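Local coordinates for USG-1 protein homolog (Pseudomonas aeruginosa, PDB 2HJS), which probably acts as an oxidoreductase on aldehyde or oxo groups with NAD or NADP as acceptor, at residues 8-13 and 62-67. Sequence-based numbering, arbitrary orientation.
Sequences NVAVVG and DSFDFS
The Phe66 ring meets Val12 at its edge, where the CG2 methyl lies near the ring plane, 3.9 Å from CZ, while one face of the same ring lies under Phe64. Phe64 presents an edge to that face: its CD2 stands 3.7 Å above the Phe66 plane, over the ring centre, and Phe66 CD1 lies in the plane of the Phe64 ring. The setting is a Rossmann-type domain, and the pair is a worked example of how a connecting loop can close over one face of a largely parallel sheet. Residues 9-12 form a central strand between strands 36-40 and 71-74, whereas 62-67 belong to the link from strand 54-60 to strand 71-74.

Side chains alternate along the strand. Ala10 and Val12 point to the loop; Val9 and Val11 point away, and Val11 packs on helix 17-28. The small CB of Ala10 approaches both rings obliquely, at 4.1 Å from Phe64 CE2 and 4.4 Å from Phe66 CE1. With its CG anti to the backbone N (chi1 -171°), Phe64 extends from the loop towards the strand, and its ring also meets His37. The side chains of Val12 and Phe66 cross nearly perpendicularly, and both touch helix 78-90, through Val80 and Ala88. The contact between the segments is thus wholly apolar, with Ala10, Val12 and Phe66 buried and Phe64 partly exposed.

On the exposed part of the loop, Asp65 forms an Asx turn just before the 3-10 segment that starts at Phe66. Asp65 OD1 accepts from both Ser67 OG and Ser67 N on one face of the carboxylate; Ser67 N lies 3.2 Å from Asp65 OD1, 58° out of the carboxylate plane.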
loop_
_atom_site.group_PDB
_atom_site.type_symbol
_atom_site.label_atom_id
_atom_site.label_comp_id
_atom_site.label_asym_id
_atom_site.label_seq_id
_atom_site.Cartn_x
_atom_site.Cartn_y
_atom_site.Cartn_z
ATOM N N ASN A 8 27.627 32.012 -4.056
ATOM C CA ASN A 8 28.205 30.822 -4.630
ATOM C C ASN A 8 27.672 29.619 -3.974
ATOM O O ASN A 8 27.491 29.573 -2.741
ATOM C CB ASN A 8 29.718 30.833 -4.512
ATOM C CG ASN A 8 30.348 31.934 -5.330
ATOM O OD1 ASN A 8 29.854 32.304 -6.381
ATOM N ND2 ASN A 8 31.432 32.463 -4.840
ATOM N N VAL A 9 27.393 28.630 -4.816
ATOM C CA VAL A 9 26.641 27.510 -4.395
ATOM C C VAL A 9 27.480 26.286 -4.710
ATOM O O VAL A 9 28.145 26.225 -5.754
ATOM C CB VAL A 9 25.280 27.501 -5.122
ATOM C CG1 VAL A 9 24.526 26.241 -4.839
ATOM C CG2 VAL A 9 24.463 28.734 -4.715
ATOM N N ALA A 10 27.492 25.350 -3.773
ATOM C CA ALA A 10 27.994 24.004 -4.002
ATOM C C ALA A 10 26.811 23.040 -3.977
ATOM O O ALA A 10 25.900 23.222 -3.183
ATOM C CB ALA A 10 28.981 23.623 -2.918
ATOM N N VAL A 11 26.826 22.028 -4.843
ATOM C CA VAL A 11 25.904 20.890 -4.719
ATOM C C VAL A 11 26.726 19.622 -4.514
ATOM O O VAL A 11 27.404 19.149 -5.427
ATOM C CB VAL A 11 24.939 20.732 -5.926
ATOM C CG1 VAL A 11 24.043 19.476 -5.774
ATOM C CG2 VAL A 11 24.081 21.997 -6.103
ATOM N N VAL A 12 26.643 19.100 -3.293
ATOM C CA VAL A 12 27.328 17.884 -2.869
ATOM C C VAL A 12 26.423 16.711 -3.177
ATOM O O VAL A 12 25.244 16.719 -2.819
ATOM C CB VAL A 12 27.694 17.986 -1.372
ATOM C CG1 VAL A 12 28.366 16.723 -0.887
ATOM C CG2 VAL A 12 28.651 19.188 -1.161
ATOM N N GLY A 13 26.957 15.737 -3.908
ATOM C CA GLY A 13 26.189 14.574 -4.370
ATOM C C GLY A 13 25.481 14.846 -5.684
ATOM O O GLY A 13 24.408 14.319 -5.958
ATOM N N ASP A 62 36.047 15.715 -1.081
ATOM C CA ASP A 62 37.152 15.651 -0.115
ATOM C C ASP A 62 38.187 16.769 -0.305
ATOM O O ASP A 62 38.788 17.221 0.663
ATOM C CB ASP A 62 37.839 14.281 -0.126
ATOM C CG ASP A 62 36.982 13.184 0.500
ATOM O OD1 ASP A 62 35.929 13.485 1.101
ATOM O OD2 ASP A 62 37.374 11.999 0.395
ATOM N N SER A 63 38.362 17.215 -1.549
ATOM C CA SER A 63 39.322 18.267 -1.908
ATOM C C SER A 63 38.785 19.695 -1.806
ATOM O O SER A 63 39.552 20.633 -1.941
ATOM C CB SER A 63 39.799 18.061 -3.348
ATOM O OG SER A 63 40.530 16.855 -3.488
ATOM N N PHE A 64 37.479 19.861 -1.583
ATOM C CA PHE A 64 36.816 21.158 -1.807
ATOM C C PHE A 64 36.957 22.162 -0.670
ATOM O O PHE A 64 36.819 21.791 0.501
ATOM C CB PHE A 64 35.325 20.951 -2.133
ATOM C CG PHE A 64 34.614 22.208 -2.591
ATOM C CD1 PHE A 64 34.850 22.738 -3.865
ATOM C CD2 PHE A 64 33.694 22.855 -1.755
ATOM C CE1 PHE A 64 34.185 23.889 -4.301
ATOM C CE2 PHE A 64 33.023 24.006 -2.186
ATOM C CZ PHE A 64 33.282 24.527 -3.461
ATOM N N ASP A 65 37.196 23.429 -1.038
ATOM C CA ASP A 65 37.261 24.556 -0.096
ATOM C C ASP A 65 35.903 25.226 0.050
ATOM O O ASP A 65 35.514 26.043 -0.806
ATOM C CB ASP A 65 38.312 25.594 -0.566
ATOM C CG ASP A 65 38.511 26.759 0.431
ATOM O OD1 ASP A 65 38.020 26.720 1.583
ATOM O OD2 ASP A 65 39.179 27.748 0.045
ATOM N N PHE A 66 35.188 24.878 1.135
ATOM C CA PHE A 66 33.831 25.387 1.389
ATOM C C PHE A 66 33.790 26.879 1.761
ATOM O O PHE A 66 32.729 27.507 1.729
ATOM C CB PHE A 66 33.106 24.544 2.459
ATOM C CG PHE A 66 32.528 23.243 1.939
ATOM C CD1 PHE A 66 31.291 23.223 1.284
ATOM C CD2 PHE A 66 33.204 22.036 2.126
ATOM C CE1 PHE A 66 30.726 22.015 0.808
ATOM C CE2 PHE A 66 32.658 20.813 1.657
ATOM C CZ PHE A 66 31.410 20.806 0.994
ATOM N N SER A 67 34.936 27.464 2.103
ATOM C CA SER A 67 34.963 28.915 2.275
ATOM C C SER A 67 34.661 29.643 0.942
ATOM O O SER A 67 34.272 30.834 0.938
ATOM C CB SER A 67 36.277 29.396 2.923
ATOM O OG SER A 67 37.377 29.131 2.076
#